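Local atomic coordinates of ureidoglycolate hydrolase (Arabidopsis thaliana, PDB entry 4PXE), a protein that hydrolyses (S)-ureidoglycolate to glyoxylate, ammonium and carbon dioxide with two manganese ions per subunit, a late step in the complete breakdown of purine nucleotides. Residues Asp94-Ser99 with Ser136-Arg141; Ser12-Ala17 with Leu118-Phe123; Leu265-His270 with Lys319-Ser324. One frame throughout, in Å; residues are numbered along the deposited sequence.

Contact 1: residues Asp94-Ser99 with Ser136-Arg141; sequences DAIPYS and SEEPTR. With MN (manganese (II) ion), chain D; GLV (glyoxylic acid), chain E.
The CG2 methyl of Ile96 lies against the carboxylate of Glu138, 3.4 Å from its CD, and Glu138 OE2 binds a manganese ion at 2.2 Å. Asp103 and His402 supply that metal's other protein ligands, while Glu138 OE1 accepts a hydrogen bond from Asn294 of the second subunit. A branched apolar residue suits this position because its methyl packs beside the carboxylate and offers no rival donor atom to the metal. The Ile96 backbone is linked too: one water accepts from Ile96 N and donates to Glu138 OE2, at 2.7 Å from that oxygen. A metal-bound water donates to Glu137 OE1 and to O1 of the glyoxylate. Adjacent glutamates thus face product and metal in the two-manganese centre of this M20-family hydrolase.

One shell back, the Asp94 carboxylate holds the backbone that carries the two glutamates. Its chi1 of 59° puts CG between the backbone N and the carbonyl carbon, close to the Ser136-Glu138 backbone. Glu137 N gives OD1 a nearly straight bond of 3.0 Å, at 171°, on the syn side; OD2 receives Glu138 N at 3.0 Å. Ser136 OG donates to the same OD2 at 2.7 Å, from above the carboxylate plane and from the face opposite to Glu138 N. Aspartate can hold both glutamate amides at once because its two oxygens lie side by side. Farther out, Thr140 CG2 and Pro97 CD meet tip to tip at 3.7 Å.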
loop_
_atom_site.group_PDB
_atom_site.type_symbol
_atom_site.label_atom_id
_atom_site.label_comp_id
_atom_site.label_asym_id
_atom_site.label_seq_id
_atom_site.Cartn_x
_atom_site.Cartn_y
_atom_site.Cartn_z
ATOM N N ASP A 94 -9.020 4.625 -20.540
ATOM C CA ASP A 94 -8.454 4.130 -19.286
ATOM C C ASP A 94 -9.295 4.602 -18.094
ATOM O O ASP A 94 -10.014 5.604 -18.189
ATOM C CB ASP A 94 -6.931 4.378 -19.138
ATOM C CG ASP A 94 -6.522 5.851 -19.204
ATOM O OD1 ASP A 94 -7.206 6.689 -19.829
ATOM O OD2 ASP A 94 -5.437 6.154 -18.657
ATOM N N ALA A 95 -9.225 3.841 -17.006
ATOM C CA ALA A 95 -10.046 4.034 -15.813
ATOM C C ALA A 95 -9.164 3.853 -14.588
ATOM O O ALA A 95 -8.466 2.840 -14.460
ATOM C CB ALA A 95 -11.165 3.018 -15.780
ATOM N N ILE A 96 -9.193 4.820 -13.680
ATOM C CA ILE A 96 -8.435 4.681 -12.429
ATOM C C ILE A 96 -9.027 3.573 -11.548
ATOM O O ILE A 96 -10.153 3.137 -11.770
ATOM C CB ILE A 96 -8.310 6.022 -11.656
ATOM C CG1 ILE A 96 -9.624 6.412 -10.974
ATOM C CG2 ILE A 96 -7.818 7.124 -12.568
ATOM C CD1 ILE A 96 -9.499 7.675 -10.146
ATOM N N PRO A 97 -8.261 3.085 -10.566
ATOM C CA PRO A 97 -8.813 2.002 -9.743
ATOM C C PRO A 97 -10.177 2.307 -9.110
ATOM O O PRO A 97 -10.368 3.361 -8.494
ATOM C CB PRO A 97 -7.739 1.814 -8.664
ATOM C CG PRO A 97 -6.456 2.182 -9.382
ATOM C CD PRO A 97 -6.833 3.333 -10.275
ATOM N N TYR A 98 -11.108 1.372 -9.284
ATOM C CA TYR A 98 -12.435 1.437 -8.661
ATOM C C TYR A 98 -13.186 2.692 -9.047
ATOM O O TYR A 98 -13.700 3.433 -8.197
ATOM C CB TYR A 98 -12.340 1.288 -7.135
ATOM C CG TYR A 98 -11.880 -0.088 -6.724
ATOM C CD1 TYR A 98 -12.792 -1.121 -6.577
ATOM C CD2 TYR A 98 -10.534 -0.360 -6.520
ATOM C CE1 TYR A 98 -12.388 -2.389 -6.214
ATOM C CE2 TYR A 98 -10.113 -1.634 -6.149
ATOM C CZ TYR A 98 -11.048 -2.640 -6.009
ATOM O OH TYR A 98 -10.651 -3.910 -5.639
ATOM N N SER A 99 -13.258 2.913 -10.350
ATOM C CA SER A 99 -13.963 4.071 -10.880
ATOM C C SER A 99 -15.203 3.640 -11.671
ATOM O O SER A 99 -15.658 2.497 -11.551
ATOM C CB SER A 99 -13.021 4.933 -11.712
ATOM O OG SER A 99 -12.465 4.210 -12.801
ATOM N N SER A 136 -3.799 7.051 -23.212
ATOM C CA SER A 136 -4.074 7.054 -21.780
ATOM C C SER A 136 -4.215 8.498 -21.360
ATOM O O SER A 136 -3.459 9.353 -21.831
ATOM C CB SER A 136 -2.921 6.405 -21.008
ATOM O OG SER A 136 -2.956 6.781 -19.641
ATOM N N GLU A 137 -5.170 8.779 -20.475
ATOM C CA GLU A 137 -5.327 10.122 -19.937
ATOM C C GLU A 137 -5.105 10.139 -18.426
ATOM O O GLU A 137 -4.750 11.172 -17.854
ATOM C CB GLU A 137 -6.718 10.671 -20.292
ATOM C CG GLU A 137 -6.961 12.110 -19.869
ATOM C CD GLU A 137 -7.591 12.245 -18.502
ATOM O OE1 GLU A 137 -8.021 11.228 -17.903
ATOM O OE2 GLU A 137 -7.646 13.397 -18.012
ATOM N N GLU A 138 -5.339 9.005 -17.772
ATOM C CA GLU A 138 -5.218 8.939 -16.313
ATOM C C GLU A 138 -3.768 8.715 -15.874
ATOM O O GLU A 138 -3.011 8.040 -16.570
ATOM C CB GLU A 138 -6.137 7.858 -15.745
ATOM C CG GLU A 138 -7.604 8.075 -16.096
ATOM C CD GLU A 138 -8.278 9.101 -15.236
ATOM O OE1 GLU A 138 -7.615 9.884 -14.518
ATOM O OE2 GLU A 138 -9.526 9.101 -15.278
ATOM N N PRO A 139 -3.373 9.290 -14.722
ATOM C CA PRO A 139 -1.967 9.233 -14.285
ATOM C C PRO A 139 -1.614 7.958 -13.522
ATOM O O PRO A 139 -0.518 7.870 -12.965
ATOM C CB PRO A 139 -1.857 10.438 -13.346
ATOM C CG PRO A 139 -3.218 10.544 -12.740
ATOM C CD PRO A 139 -4.168 10.213 -13.889
ATOM N N THR A 140 -2.519 6.986 -13.499
ATOM C CA THR A 140 -2.396 5.801 -12.636
ATOM C C THR A 140 -1.066 5.049 -12.716
ATOM O O THR A 140 -0.455 4.741 -11.684
ATOM C CB THR A 140 -3.524 4.796 -12.943
ATOM O OG1 THR A 140 -4.779 5.488 -12.913
ATOM C CG2 THR A 140 -3.550 3.657 -11.914
ATOM N N ARG A 141 -0.630 4.727 -13.929
ATOM C CA ARG A 141 0.501 3.817 -14.048
ATOM C C ARG A 141 1.856 4.486 -13.843
ATOM O O ARG A 141 2.672 3.984 -13.074
ATOM C CB ARG A 141 0.486 3.083 -15.387
ATOM C CG ARG A 141 1.563 2.010 -15.443
ATOM C CD ARG A 141 1.295 0.944 -16.496
ATOM N NE ARG A 141 2.267 -0.138 -16.338
ATOM C CZ ARG A 141 2.249 -1.288 -17.000
ATOM N NH1 ARG A 141 1.315 -1.532 -17.914
ATOM N NH2 ARG A 141 3.190 -2.197 -16.748
HETATM MN MN MN D . -10.915 10.705 -14.880
HETATM C C1 GLV E . -8.566 13.217 -14.717
HETATM O O1 GLV E . -9.009 13.716 -15.932
HETATM C C2 GLV E . -8.684 14.176 -13.586
HETATM O O2 GLV E . -9.172 15.332 -13.805
HETATM O O3 GLV E . -8.305 13.830 -12.428
HETATM O O HOH W 1 -5.839 3.987 -15.019
HETATM O O HOH W 2 -10.931 6.976 -14.279
HETATM O O HOH W 3 -10.399 11.416 -16.833
HETATM O O HOH W 4 -11.657 12.340 -14.527
#

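Contact 2: residues Ser12-Ala17 with Leu118-Phe123; sequences SLSVDA and LKRSGF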
loop_
_atom_site.group_PDB
_atom_site.type_symbol
_atom_site.label_atom_id
_atom_site.label_comp_id
_atom_site.label_asym_id
_atom_site.label_seq_id
_atom_site.Cartn_x
_atom_site.Cartn_y
_atom_site.Cartn_z
ATOM N N SER A 12 -32.844 15.363 -38.582
ATOM C CA SER A 12 -32.648 13.992 -39.056
ATOM C C SER A 12 -31.748 13.144 -38.154
ATOM O O SER A 12 -31.667 11.935 -38.331
ATOM C CB SER A 12 -32.046 13.990 -40.458
ATOM O OG SER A 12 -30.656 14.266 -40.404
ATOM N N LEU A 13 -31.060 13.772 -37.205
ATOM C CA LEU A 13 -30.110 13.045 -36.372
ATOM C C LEU A 13 -30.845 12.116 -35.413
ATOM O O LEU A 13 -31.690 12.560 -34.635
ATOM C CB LEU A 13 -29.231 14.025 -35.586
ATOM C CG LEU A 13 -28.417 15.036 -36.397
ATOM C CD1 LEU A 13 -27.569 15.902 -35.458
ATOM C CD2 LEU A 13 -27.542 14.352 -37.442
ATOM N N SER A 14 -30.540 10.823 -35.478
ATOM C CA SER A 14 -31.102 9.885 -34.507
ATOM C C SER A 14 -30.036 8.928 -33.997
ATOM O O SER A 14 -29.268 8.352 -34.769
ATOM C CB SER A 14 -32.299 9.118 -35.084
ATOM O OG SER A 14 -31.885 8.144 -36.015
ATOM N N VAL A 15 -30.006 8.779 -32.681
ATOM C CA VAL A 15 -29.000 7.995 -31.981
ATOM C C VAL A 15 -29.610 6.680 -31.542
ATOM O O VAL A 15 -30.777 6.634 -31.156
ATOM C CB VAL A 15 -28.497 8.764 -30.726
ATOM C CG1 VAL A 15 -27.555 7.915 -29.880
ATOM C CG2 VAL A 15 -27.841 10.084 -31.122
ATOM N N ASP A 16 -28.828 5.608 -31.608
ATOM C CA ASP A 16 -29.249 4.340 -31.036
ATOM C C ASP A 16 -28.891 4.393 -29.554
ATOM O O ASP A 16 -27.829 3.923 -29.150
ATOM C CB ASP A 16 -28.508 3.191 -31.718
ATOM C CG ASP A 16 -28.966 1.821 -31.240
ATOM O OD1 ASP A 16 -29.777 1.737 -30.298
ATOM O OD2 ASP A 16 -28.492 0.817 -31.811
ATOM N N ALA A 17 -29.773 4.979 -28.744
ATOM C CA ALA A 17 -29.463 5.171 -27.324
ATOM C C ALA A 17 -29.265 3.872 -26.524
ATOM O O ALA A 17 -28.299 3.764 -25.778
ATOM C CB ALA A 17 -30.481 6.104 -26.652
ATOM N N LEU A 118 -24.188 10.594 -38.347
ATOM C CA LEU A 118 -23.993 11.428 -39.528
ATOM C C LEU A 118 -24.102 10.617 -40.818
ATOM O O LEU A 118 -24.689 11.077 -41.809
ATOM C CB LEU A 118 -22.638 12.127 -39.458
ATOM C CG LEU A 118 -22.571 13.292 -38.468
ATOM C CD1 LEU A 118 -21.138 13.818 -38.375
ATOM C CD2 LEU A 118 -23.548 14.407 -38.849
ATOM N N LYS A 119 -23.552 9.408 -40.807
ATOM C CA LYS A 119 -23.657 8.537 -41.977
ATOM C C LYS A 119 -25.112 8.138 -42.255
ATOM O O LYS A 119 -25.535 8.143 -43.415
ATOM C CB LYS A 119 -22.741 7.312 -41.855
ATOM C CG LYS A 119 -21.265 7.663 -41.994
ATOM C CD LYS A 119 -20.388 6.439 -42.233
ATOM C CE LYS A 119 -18.954 6.856 -42.573
ATOM N NZ LYS A 119 -18.098 5.712 -43.011
ATOM N N ARG A 120 -25.879 7.815 -41.215
ATOM C CA ARG A 120 -27.294 7.470 -41.403
ATOM C C ARG A 120 -28.077 8.634 -42.004
ATOM O O ARG A 120 -29.058 8.427 -42.731
ATOM C CB ARG A 120 -27.957 7.010 -40.100
ATOM C CG ARG A 120 -27.602 5.593 -39.699
ATOM C CD ARG A 120 -28.471 5.070 -38.555
ATOM N NE ARG A 120 -28.327 5.809 -37.297
ATOM C CZ ARG A 120 -27.444 5.514 -36.347
ATOM N NH1 ARG A 120 -26.589 4.512 -36.509
ATOM N NH2 ARG A 120 -27.410 6.231 -35.229
ATOM N N SER A 121 -27.643 9.857 -41.705
ATOM C CA SER A 121 -28.294 11.055 -42.221
ATOM C C SER A 121 -27.784 11.489 -43.603
ATOM O O SER A 121 -28.249 12.494 -44.152
ATOM C CB SER A 121 -28.158 12.204 -41.225
ATOM O OG SER A 121 -29.025 12.000 -40.124
ATOM N N GLY A 122 -26.833 10.739 -44.152
ATOM C CA GLY A 122 -26.274 11.035 -45.465
ATOM C C GLY A 122 -25.389 12.268 -45.522
ATOM O O GLY A 122 -25.233 12.898 -46.571
ATOM N N PHE A 123 -24.798 12.625 -44.388
ATOM C CA PHE A 123 -23.927 13.785 -44.347
ATOM C C PHE A 123 -22.676 13.559 -45.189
ATOM O O PHE A 123 -22.105 12.465 -45.192
ATOM C CB PHE A 123 -23.535 14.130 -42.902
ATOM C CG PHE A 123 -22.568 15.271 -42.805
ATOM C CD1 PHE A 123 -22.951 16.555 -43.170
ATOM C CD2 PHE A 123 -21.265 15.058 -42.383
ATOM C CE1 PHE A 123 -22.058 17.606 -43.102
ATOM C CE2 PHE A 123 -20.368 16.110 -42.303
ATOM C CZ PHE A 123 -20.766 17.383 -42.669
HETATM O O HOH W 5 -29.007 10.123 -38.117
#
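The flat guanidinium of Arg120 is met at its edge: Ser14 O and Val15 CA both lie near its plane. NH2 donates to Ser14 O at 2.9 Å with an N-H...O angle of 176°, and the acceptor sits only 2° out of the guanidinium plane. The donor lies in the plane of the Ser14 carbonyl. Arginine suits the site because its long chain can leave the last helical turn and still reach a neighbouring loop; the chain bends at chi3 (-63°), which turns NE out of line with the extended part before it. The same NH2 forms a salt bridge with Glu113, whose carboxylate also accepts from Asp16 N, so one acid ties the arginine to the loop a second time.

At the other end Ser12 OG and Ser121 OG lie 2.8 Å apart, close enough to hydrogen-bond, although the proton of Ser121 has another acceptor within reach; Ser12 OG is hydrogen-bonded to Leu9 O. A water bound to Ser121 OG at 2.7 Å accepts from Ser14 N and so bridges hydroxyl and amide; a short hydroxyl side chain suits a position that must meet both a facing serine and a water. Inward of it Leu13 CD2 approaches Leu118 CD2 at 4.2 Å, a light apolar touch. Helix 105-120 ends just beyond in a Schellman motif, in which Gly122 takes the positive phi that glycine tolerates easily. On the facing segment Asp16, centre of an inverse gamma turn, is the N-cap of helix 17-28, its OD1 accepting from Gly19 N.

The loop 12-17 runs past the C-terminal end of helix 105-120 on its way into helix 17-28. Val15 packs on helices 105-120 and 410-429, whereas Leu118 rests on Trp77 of strand 73-77.

Contact 3: residues Leu265-His270 with Lys319-Ser324; sequences LAVEKH and KKIQES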
loop_
_atom_site.group_PDB
_atom_site.type_symbol
_atom_site.label_atom_id
_atom_site.label_comp_id
_atom_site.label_asym_id
_atom_site.label_seq_id
_atom_site.Cartn_x
_atom_site.Cartn_y
_atom_site.Cartn_z
ATOM N N LEU A 265 -2.379 16.924 6.138
ATOM C CA LEU A 265 -3.211 17.917 6.807
ATOM C C LEU A 265 -2.799 19.339 6.406
ATOM O O LEU A 265 -3.652 20.237 6.313
ATOM C CB LEU A 265 -3.180 17.719 8.327
ATOM C CG LEU A 265 -3.938 16.450 8.735
ATOM C CD1 LEU A 265 -3.493 15.926 10.099
ATOM C CD2 LEU A 265 -5.443 16.685 8.721
ATOM N N ALA A 266 -1.515 19.547 6.129
ATOM C CA ALA A 266 -1.065 20.862 5.655
ATOM C C ALA A 266 -1.599 21.179 4.262
ATOM O O ALA A 266 -1.939 22.328 3.971
ATOM C CB ALA A 266 0.468 20.983 5.684
ATOM N N VAL A 267 -1.668 20.168 3.398
ATOM C CA VAL A 267 -2.249 20.352 2.067
ATOM C C VAL A 267 -3.663 20.908 2.202
ATOM O O VAL A 267 -3.993 21.926 1.587
ATOM C CB VAL A 267 -2.268 19.035 1.262
ATOM C CG1 VAL A 267 -3.114 19.192 0.006
ATOM C CG2 VAL A 267 -0.848 18.601 0.901
ATOM N N GLU A 268 -4.485 20.264 3.024
ATOM C CA GLU A 268 -5.845 20.735 3.253
ATOM C C GLU A 268 -5.867 22.174 3.764
ATOM O O GLU A 268 -6.634 23.008 3.254
ATOM C CB GLU A 268 -6.578 19.823 4.238
ATOM C CG GLU A 268 -7.965 20.345 4.598
ATOM C CD GLU A 268 -8.638 19.576 5.718
ATOM O OE1 GLU A 268 -7.966 19.206 6.703
ATOM O OE2 GLU A 268 -9.864 19.342 5.612
ATOM N N LYS A 269 -5.023 22.464 4.750
ATOM C CA LYS A 269 -4.922 23.806 5.317
ATOM C C LYS A 269 -4.614 24.864 4.260
ATOM O O LYS A 269 -5.281 25.904 4.191
ATOM C CB LYS A 269 -3.849 23.832 6.409
ATOM C CG LYS A 269 -3.664 25.196 7.064
ATOM C CD LYS A 269 -2.610 25.161 8.173
ATOM C CE LYS A 269 -1.233 24.835 7.625
ATOM N NZ LYS A 269 -0.237 24.592 8.723
ATOM N N HIS A 270 -3.612 24.605 3.427
ATOM C CA HIS A 270 -3.189 25.606 2.448
ATOM C C HIS A 270 -4.252 25.822 1.372
ATOM O O HIS A 270 -4.444 26.942 0.886
ATOM C CB HIS A 270 -1.838 25.247 1.823
ATOM C CG HIS A 270 -0.721 25.201 2.822
ATOM N ND1 HIS A 270 -0.567 26.158 3.802
ATOM C CD2 HIS A 270 0.274 24.302 3.013
ATOM C CE1 HIS A 270 0.479 25.852 4.552
ATOM N NE2 HIS A 270 1.011 24.733 4.092
ATOM N N LYS A 319 3.612 26.374 -3.476
ATOM C CA LYS A 319 4.718 26.958 -2.708
ATOM C C LYS A 319 4.565 26.696 -1.212
ATOM O O LYS A 319 5.540 26.351 -0.527
ATOM C CB LYS A 319 4.823 28.464 -2.970
ATOM C CG LYS A 319 5.040 28.823 -4.428
ATOM C CD LYS A 319 5.475 30.274 -4.588
ATOM C CE LYS A 319 5.268 30.770 -6.017
ATOM N NZ LYS A 319 3.863 31.224 -6.239
ATOM N N LYS A 320 3.349 26.858 -0.692
ATOM C CA LYS A 320 3.090 26.626 0.724
ATOM C C LYS A 320 3.289 25.156 1.078
ATOM O O LYS A 320 3.800 24.846 2.150
ATOM C CB LYS A 320 1.680 27.061 1.124
ATOM C CG LYS A 320 1.424 28.570 1.057
ATOM C CD LYS A 320 -0.020 28.849 1.412
ATOM C CE LYS A 320 -0.307 30.335 1.577
ATOM N NZ LYS A 320 -1.749 30.503 1.922
ATOM N N ILE A 321 2.888 24.256 0.187
ATOM C CA ILE A 321 3.091 22.831 0.445
ATOM C C ILE A 321 4.587 22.505 0.545
ATOM O O ILE A 321 5.005 21.750 1.431
ATOM C CB ILE A 321 2.401 21.953 -0.615
ATOM C CG1 ILE A 321 0.879 22.063 -0.461
ATOM C CG2 ILE A 321 2.847 20.487 -0.482
ATOM C CD1 ILE A 321 0.100 21.497 -1.631
ATOM N N GLN A 322 5.397 23.089 -0.335
ATOM C CA GLN A 322 6.839 22.853 -0.279
ATOM C C GLN A 322 7.445 23.408 1.004
ATOM O O GLN A 322 8.293 22.762 1.631
ATOM C CB GLN A 322 7.561 23.418 -1.501
ATOM C CG GLN A 322 9.022 22.987 -1.546
ATOM C CD GLN A 322 9.648 23.123 -2.917
ATOM O OE1 GLN A 322 9.019 23.614 -3.861
ATOM N NE2 GLN A 322 10.897 22.676 -3.041
ATOM N N GLU A 323 7.001 24.597 1.408
ATOM C CA GLU A 323 7.432 25.178 2.679
ATOM C C GLU A 323 7.073 24.271 3.855
ATOM O O GLU A 323 7.909 24.002 4.724
ATOM C CB GLU A 323 6.845 26.584 2.865
ATOM C CG GLU A 323 7.450 27.610 1.909
ATOM C CD GLU A 323 6.712 28.942 1.891
ATOM O OE1 GLU A 323 5.633 29.054 2.516
ATOM O OE2 GLU A 323 7.217 29.882 1.240
ATOM N N SER A 324 5.839 23.784 3.881
ATOM C CA SER A 324 5.405 22.883 4.943
ATOM C C SER A 324 6.170 21.565 4.963
ATOM O O SER A 324 6.484 21.058 6.039
ATOM C CB SER A 324 3.897 22.615 4.854
ATOM O OG SER A 324 3.172 23.750 5.297
HETATM O O HOH W 6 2.261 23.389 7.915
HETATM O O HOH W 7 -3.190 29.206 -0.136
#
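His270 and Ser324 join two roughly antiparallel helices, 256-272 and 311-332, in the region involved in dimerization, where, as in the lid domain of M20 enzymes, two helices pack on a sheet. The axes of the short segments approach to 9.5 Å, at 146° between their directions. Packing is tight around the imidazole. Lys320 CB sits over the centre of one ring face, 3.5 Å from the centroid, a CH-pi contact. At the ring edge NE2 and Ser324 OG share a hydrogen bond of 2.7 Å. The CB atoms of Ala266 and Ser324 meet at 3.9 Å, two small side chains that point across the interface. Toward the sheet, Val267 CG2 touches Ile321 CD1 at 4.0 Å, and Ile321 continues onto Phe339.

The flanks are wetter. One water links Lys269 NZ to Ser324 OG, and another links His270 O to Lys320 NZ. An alanine at His270 would probably leave Ser324 OG without its imidazole partner and open a gap beneath Lys320 CB. Lysine suits its flank because its aliphatic part packs while its ammonium reaches out: Glu273 OE1 accepts from His270 ND1 and pairs with Lys320 NZ.

In the fold
Contact 1 belongs to the active site itself, while the other two lie far from the chain's centre, on opposite sides of it. The centre of contact 1 lies about 32 Å from that of contact 2 and about 26 Å from that of contact 3; the centres of contacts 2 and 3 are about 51 Å apart. None touches another, the nearest atoms of contacts 1 and 3 being about 15 Å apart. Helix 105-120, which ends in contact 2, follows strand 95-96 of contact 1, with the metal ligand Asp103 between them. Contact 3 lies in the dimerization region, its Val267 side chain about 10 Å from that of substrate-binding Arg307. Asn294 from that region of the second subunit hydrogen-bonds the glyoxylate, so dimerization helps complete the pocket.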